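Local coordinates for cell division control protein Cdc48 (Mycobacterium smegmatis, PDB 5E7P), which probably binds and hydrolyses ATP as a double-module AAA-family ATPase related to Cdc48, carrying an N-terminal domain ahead of its two ATPase modules, at residues A[22-27]-A[80-85]; A[42-47]-A[70-75]; A[58-63]-A[98-103]. All blocks are in the same frame, centred on the assembly; numbering follows the deposited sequence.

Contact 1: residues A[22-27]-A[80-85]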
# COMPACT_ATOMS: atom_id res chain seq x y z
N LEU A 22 -18.71 -3.04 19.55
CA LEU A 22 -18.78 -3.76 20.81
C LEU A 22 -18.37 -2.86 21.97
O LEU A 22 -17.49 -2.01 21.82
CB LEU A 22 -17.87 -4.98 20.78
CG LEU A 22 -18.29 -6.16 19.92
CD1 LEU A 22 -17.14 -7.15 19.80
CD2 LEU A 22 -19.52 -6.83 20.51
N ARG A 23 -19.01 -3.04 23.12
CA ARG A 23 -18.57 -2.39 24.33
C ARG A 23 -17.62 -3.32 25.06
O ARG A 23 -17.95 -4.48 25.32
CB ARG A 23 -19.76 -2.05 25.23
CG ARG A 23 -19.38 -1.25 26.47
CD ARG A 23 -20.42 -1.40 27.57
NE ARG A 23 -21.76 -0.99 27.12
CZ ARG A 23 -22.88 -1.23 27.80
NH1 ARG A 23 -22.83 -1.88 28.96
NH2 ARG A 23 -24.04 -0.83 27.31
N LEU A 24 -16.43 -2.83 25.38
CA LEU A 24 -15.44 -3.63 26.09
C LEU A 24 -14.96 -2.91 27.34
O LEU A 24 -15.25 -1.73 27.54
CB LEU A 24 -14.25 -3.95 25.18
CG LEU A 24 -14.52 -4.75 23.91
CD1 LEU A 24 -13.23 -4.98 23.15
CD2 LEU A 24 -15.19 -6.07 24.23
N THR A 25 -14.22 -3.62 28.18
CA THR A 25 -13.58 -3.02 29.34
C THR A 25 -12.17 -2.57 28.94
O THR A 25 -11.41 -3.34 28.36
CB THR A 25 -13.49 -4.01 30.51
OG1 THR A 25 -14.76 -4.63 30.72
CG2 THR A 25 -13.05 -3.30 31.78
N ALA A 26 -11.84 -1.32 29.25
CA ALA A 26 -10.55 -0.76 28.87
C ALA A 26 -9.56 -0.82 30.02
O ALA A 26 -9.66 -0.06 30.99
CB ALA A 26 -10.72 0.67 28.39
N ARG A 27 -8.59 -1.72 29.92
CA ARG A 27 -7.54 -1.83 30.93
C ARG A 27 -6.25 -1.18 30.46
O ARG A 27 -5.93 -1.19 29.27
CB ARG A 27 -7.29 -3.29 31.31
CG ARG A 27 -8.52 -4.01 31.85
CD ARG A 27 -8.15 -5.33 32.51
NE ARG A 27 -7.15 -6.06 31.74
CZ ARG A 27 -6.75 -7.30 32.03
NH1 ARG A 27 -5.83 -7.89 31.28
NH2 ARG A 27 -7.27 -7.95 33.06
N GLY A 80 -13.46 -9.91 26.45
CA GLY A 80 -14.18 -8.71 26.83
C GLY A 80 -13.29 -7.57 27.29
O GLY A 80 -13.78 -6.57 27.82
N THR A 81 -11.99 -7.71 27.09
CA THR A 81 -11.04 -6.70 27.54
C THR A 81 -10.19 -6.12 26.41
O THR A 81 -9.62 -6.86 25.60
CB THR A 81 -10.11 -7.26 28.64
OG1 THR A 81 -10.88 -7.60 29.80
CG2 THR A 81 -9.06 -6.22 29.03
N ALA A 82 -10.11 -4.80 26.36
CA ALA A 82 -9.23 -4.11 25.43
C ALA A 82 -8.10 -3.44 26.20
O ALA A 82 -8.33 -2.84 27.25
CB ALA A 82 -10.00 -3.08 24.63
N LEU A 83 -6.88 -3.55 25.69
CA LEU A 83 -5.73 -2.93 26.33
C LEU A 83 -5.36 -1.61 25.65
O LEU A 83 -5.02 -1.59 24.46
CB LEU A 83 -4.52 -3.87 26.34
CG LEU A 83 -4.66 -5.12 27.19
CD1 LEU A 83 -3.33 -5.87 27.24
CD2 LEU A 83 -5.12 -4.77 28.59
N LEU A 84 -5.44 -0.53 26.41
CA LEU A 84 -5.12 0.79 25.89
C LEU A 84 -3.97 1.40 26.68
O LEU A 84 -3.88 1.22 27.90
CB LEU A 84 -6.35 1.71 25.98
CG LEU A 84 -7.54 1.50 25.03
CD1 LEU A 84 -8.28 0.20 25.30
CD2 LEU A 84 -8.50 2.68 25.13
N ASP A 85 -3.07 2.09 25.99
CA ASP A 85 -2.00 2.81 26.67
C ASP A 85 -2.52 4.12 27.26
O ASP A 85 -3.69 4.46 27.08
CB ASP A 85 -0.81 3.05 25.74
CG ASP A 85 -1.21 3.67 24.41
OD1 ASP A 85 -2.13 4.51 24.39
OD2 ASP A 85 -0.59 3.32 23.39
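Thr-25 and Gly-80 begin a parallel pairing in which the strand of residues 22-27 supplies both N-H and C=O from every second residue. Thr-25 N donates to Gly-80 O at 3.0 Å, and Thr-25 O receives Ala-82 N at 2.8 Å. Two residues on, Arg-27 repeats the scheme: its N donates to Ala-82 O (2.9 Å), while its O accepts from Leu-84 N (3.0 Å). Three are close to straight; the one from Arg-27 N is somewhat bent (156°). The amides of Leu-24 and Ala-26 face the other way and pair with strand 98-104, so strand 22-28 is paired on both edges, while Leu-83 makes a backbone bond to Arg-41 on the far side of its own strand.

Side chains then sort by face. Leu-24 CD1 rests on Ala-82 CB, and Ala-26 CB meets Leu-84 CD1 at 4.0 Å; Leu-42 packs against Leu-24 and Ala-82 on this same apolar side. On the reverse, the Arg-27 chain crosses Thr-81 at about a right angle, with CG lying 3.6 Å from Thr-81 CG2. The chain bends at chi3 (-42°), and Leu-83 CD2 sits at the guanidinium edge. Asp-85 then caps helix 86-92. The polar chemistry is thus carried by the backbone, aliphatic groups close the inner face, and Arg-27 lays its chain, NE included, across the Thr-81 methyl.

Contact 2: residues A[42-47]-A[70-75]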
# COMPACT_ATOMS: atom_id res chain seq x y z
N LEU A 42 -6.53 -6.11 21.17
CA LEU A 42 -7.84 -6.72 21.15
C LEU A 42 -7.74 -8.24 21.02
O LEU A 42 -6.83 -8.75 20.37
CB LEU A 42 -8.67 -6.16 19.99
CG LEU A 42 -9.01 -4.67 20.04
CD1 LEU A 42 -9.63 -4.22 18.73
CD2 LEU A 42 -9.94 -4.39 21.20
N HIS A 43 -8.68 -8.95 21.64
CA HIS A 43 -8.77 -10.39 21.48
C HIS A 43 -9.15 -10.70 20.04
O HIS A 43 -9.89 -9.94 19.41
CB HIS A 43 -9.83 -10.95 22.43
CG HIS A 43 -9.77 -12.44 22.60
ND1 HIS A 43 -10.34 -13.31 21.71
CD2 HIS A 43 -9.20 -13.20 23.56
CE1 HIS A 43 -10.13 -14.55 22.11
NE2 HIS A 43 -9.44 -14.51 23.23
N PRO A 44 -8.62 -11.80 19.49
CA PRO A 44 -8.94 -12.20 18.11
C PRO A 44 -10.44 -12.37 17.86
O PRO A 44 -10.89 -12.13 16.74
CB PRO A 44 -8.23 -13.55 17.97
CG PRO A 44 -7.08 -13.46 18.91
CD PRO A 44 -7.57 -12.65 20.08
N GLU A 45 -11.18 -12.77 18.88
CA GLU A 45 -12.63 -12.93 18.74
C GLU A 45 -13.31 -11.59 18.48
O GLU A 45 -14.31 -11.52 17.76
CB GLU A 45 -13.23 -13.61 19.96
CG GLU A 45 -14.72 -13.90 19.82
CD GLU A 45 -15.27 -14.73 20.95
OE1 GLU A 45 -14.50 -15.09 21.87
OE2 GLU A 45 -16.48 -15.03 20.92
N VAL A 46 -12.76 -10.52 19.06
CA VAL A 46 -13.25 -9.18 18.81
C VAL A 46 -13.00 -8.79 17.35
O VAL A 46 -13.88 -8.25 16.68
CB VAL A 46 -12.59 -8.15 19.74
CG1 VAL A 46 -13.06 -6.74 19.41
CG2 VAL A 46 -12.89 -8.48 21.19
N LEU A 47 -11.80 -9.08 16.87
CA LEU A 47 -11.43 -8.82 15.49
C LEU A 47 -12.37 -9.56 14.54
O LEU A 47 -12.79 -9.02 13.52
CB LEU A 47 -9.99 -9.24 15.22
CG LEU A 47 -8.88 -8.52 15.99
CD1 LEU A 47 -7.52 -9.10 15.63
CD2 LEU A 47 -8.92 -7.02 15.72
N ALA A 70 -5.51 -1.82 15.56
CA ALA A 70 -5.82 -3.05 16.27
C ALA A 70 -4.66 -4.04 16.22
O ALA A 70 -4.30 -4.54 15.15
CB ALA A 70 -7.09 -3.69 15.72
N GLY A 71 -4.08 -4.31 17.38
CA GLY A 71 -3.07 -5.34 17.51
C GLY A 71 -3.63 -6.50 18.31
O GLY A 71 -4.44 -6.29 19.22
N VAL A 72 -3.22 -7.72 17.98
CA VAL A 72 -3.72 -8.90 18.68
C VAL A 72 -3.21 -8.96 20.12
O VAL A 72 -2.00 -8.84 20.36
CB VAL A 72 -3.37 -10.20 17.93
CG1 VAL A 72 -3.78 -11.41 18.75
CG2 VAL A 72 -4.03 -10.22 16.57
N ALA A 73 -4.13 -9.13 21.06
CA ALA A 73 -3.77 -9.22 22.47
C ALA A 73 -3.06 -10.53 22.77
O ALA A 73 -3.37 -11.56 22.18
CB ALA A 73 -5.01 -9.08 23.34
N GLY A 74 -2.11 -10.48 23.70
CA GLY A 74 -1.40 -11.67 24.12
C GLY A 74 -2.29 -12.56 24.97
O GLY A 74 -3.44 -12.21 25.25
N PRO A 75 -1.77 -13.73 25.36
CA PRO A 75 -2.53 -14.65 26.21
C PRO A 75 -2.77 -14.05 27.59
O PRO A 75 -1.96 -13.26 28.07
CB PRO A 75 -1.61 -15.87 26.32
CG PRO A 75 -0.24 -15.34 26.06
CD PRO A 75 -0.43 -14.24 25.05
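In the N-terminal domain, which belongs to the double-psi beta-barrel clan, Leu-42 pairs with the end of strand 65-72 just before the chain turns into helix 44-50. Leu-42 N donates to Gly-71 O at 2.9 Å. Its own carbonyl takes Ala-73 N at 2.8 Å, but there the donor, just past the end of the strand, stands 49° out of the carbonyl plane. Ala-73 CB lies against the same peptide, 3.5 Å from Leu-42 O. Val-72 O accepts a hydrogen bond from Arg-41 NH1.

The helix begins with His-43 as its N-cap. The capping acceptor is an imidazole nitrogen: ND1 receives Glu-45 N (3.0 Å) close to the ring plane, which is consistent with an unprotonated ND1. Pro-44 CD packs over one face of that ring, near its rim.

Between helix and strand, an aliphatic cluster forms. Val-72 has CG1 anti to its backbone N (chi1 174°), which sends this branch to Pro-44 CG at 3.9 Å, while CG2 meets Leu-47 CD1. Leu-47 uses its other methyl as well, with CD2 at 3.8 Å from Ala-70 CB, and Leu-42 CD1 reaches that same CB.

Among its neighbours, the helix start touches both strand 22-28, where Val-46 packs on Leu-22 and Leu-24, and helix 690-707 in the lid region of the second ATPase module, which Glu-45 and Val-46 meet.

Contact 3: residues A[58-63]-A[98-103]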
# COMPACT_ATOMS: atom_id res chain seq x y z
N VAL A 58 -9.30 0.87 14.47
CA VAL A 58 -10.61 0.87 15.12
C VAL A 58 -10.92 2.24 15.70
O VAL A 58 -10.02 2.98 16.10
CB VAL A 58 -10.71 -0.18 16.25
CG1 VAL A 58 -10.89 -1.57 15.68
CG2 VAL A 58 -9.48 -0.11 17.16
N ALA A 59 -12.21 2.57 15.75
CA ALA A 59 -12.66 3.76 16.45
C ALA A 59 -12.84 3.42 17.92
O ALA A 59 -13.43 2.39 18.25
CB ALA A 59 -13.96 4.26 15.85
N LEU A 60 -12.31 4.26 18.79
CA LEU A 60 -12.44 4.07 20.23
C LEU A 60 -13.18 5.25 20.84
O LEU A 60 -12.74 6.39 20.75
CB LEU A 60 -11.07 3.90 20.89
CG LEU A 60 -10.36 2.58 20.58
CD1 LEU A 60 -8.91 2.63 21.03
CD2 LEU A 60 -11.08 1.42 21.25
N THR A 61 -14.32 4.96 21.48
CA THR A 61 -15.23 6.02 21.92
C THR A 61 -15.60 5.94 23.39
O THR A 61 -16.19 4.96 23.85
CB THR A 61 -16.52 6.03 21.08
OG1 THR A 61 -16.20 6.06 19.69
CG2 THR A 61 -17.37 7.24 21.43
N GLY A 62 -15.26 6.99 24.13
CA GLY A 62 -15.75 7.18 25.48
C GLY A 62 -16.53 8.48 25.53
O GLY A 62 -17.60 8.58 24.92
N THR A 63 -16.00 9.48 26.23
CA THR A 63 -16.59 10.81 26.19
C THR A 63 -16.10 11.52 24.94
O THR A 63 -16.69 12.50 24.49
CB THR A 63 -16.24 11.65 27.43
OG1 THR A 63 -14.82 11.85 27.49
CG2 THR A 63 -16.70 10.94 28.70
N ALA A 98 -12.87 1.25 32.77
CA ALA A 98 -14.20 1.71 32.36
C ALA A 98 -14.59 1.12 31.01
O ALA A 98 -13.81 0.38 30.40
CB ALA A 98 -14.25 3.23 32.32
N ALA A 99 -15.78 1.45 30.54
CA ALA A 99 -16.29 0.91 29.28
C ALA A 99 -15.80 1.70 28.08
O ALA A 99 -15.68 2.93 28.15
CB ALA A 99 -17.81 0.87 29.30
N VAL A 100 -15.50 1.00 26.99
CA VAL A 100 -15.11 1.64 25.75
C VAL A 100 -15.83 1.03 24.55
O VAL A 100 -15.98 -0.19 24.45
CB VAL A 100 -13.57 1.59 25.54
CG1 VAL A 100 -13.06 0.16 25.53
CG2 VAL A 100 -13.18 2.31 24.25
N LEU A 101 -16.30 1.88 23.64
CA LEU A 101 -16.93 1.42 22.41
C LEU A 101 -15.88 1.24 21.32
O LEU A 101 -15.14 2.17 21.00
CB LEU A 101 -18.02 2.38 21.96
CG LEU A 101 -19.45 2.05 22.40
CD1 LEU A 101 -19.89 0.71 21.81
CD2 LEU A 101 -19.58 2.04 23.92
N VAL A 102 -15.82 0.04 20.76
CA VAL A 102 -14.87 -0.28 19.70
C VAL A 102 -15.63 -0.60 18.41
O VAL A 102 -16.63 -1.31 18.43
CB VAL A 102 -13.99 -1.48 20.08
CG1 VAL A 102 -12.83 -1.62 19.11
CG2 VAL A 102 -13.49 -1.33 21.50
N SER A 103 -15.14 -0.06 17.29
CA SER A 103 -15.78 -0.30 16.00
C SER A 103 -14.81 0.01 14.87
O SER A 103 -13.94 0.87 15.02
CB SER A 103 -17.03 0.58 15.86
OG SER A 103 -16.68 1.95 15.78
O HOH W 1 -16.00 3.45 18.46
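Leu-60 and Val-102 form a non-hydrogen-bonded antiparallel pair, flanked by the hydrogen-bonded pairs Ala-59 with Ser-103 and Thr-61 with Leu-101. The Leu-60 and Val-102 side chains lie side by side, pointing the same way, with Leu-60 CD2 at 3.7 Å from Val-102 CG2. That same CD2 also meets Val-100 CG2. Val-100 has CG1 in the crowded position between its backbone N and carbonyl carbon (chi1 58°), leaving CG2 anti to the N and directed at the leucine. Val-102 employs both branches, since its CG1 turns to Val-58 CB at 3.8 Å.

The opposite face is mixed: Thr-61 and Ser-103 beside Ala-59 and Leu-101. Ser-103 likewise holds OG between its backbone N and carbonyl carbon (chi1 67°), 3.6 Å from Ala-59 CB. One water joins this hydroxyl (3.1 Å) to Thr-61 OG1 (2.9 Å) and donates to Leu-101 O. That carbonyl also accepts from Thr-61 N at 2.9 Å, so two donors grip it. Beside them, Thr-61 CB touches Leu-101 CB.

The faces thus differ: branched aliphatic groups pack on the buried side, whereas on the other a water bridges two hydroxyls and a backbone oxygen.

In the fold
Starting at the N terminus, strand 22-28 waits longest for its partner in contact 1, while residues 42-47 and then 58-63 are laid down. The return of the chain at 70-75 closes contact 2, which is nested inside the loop that 80-85 closes as contact 1. Contact 3 opens inside both loops and closes last, at 98-103, so it crosses each of them. Strand 98-104 slots between strands 57-61 and 22-28, joining contacts 1 and 3 edge to edge. Leu-42 of contact 2 touches both of the others, its side chain also reaching Val-58 and Val-102 of contact 3. This interleaved order fits a closed barrel of the double-psi type.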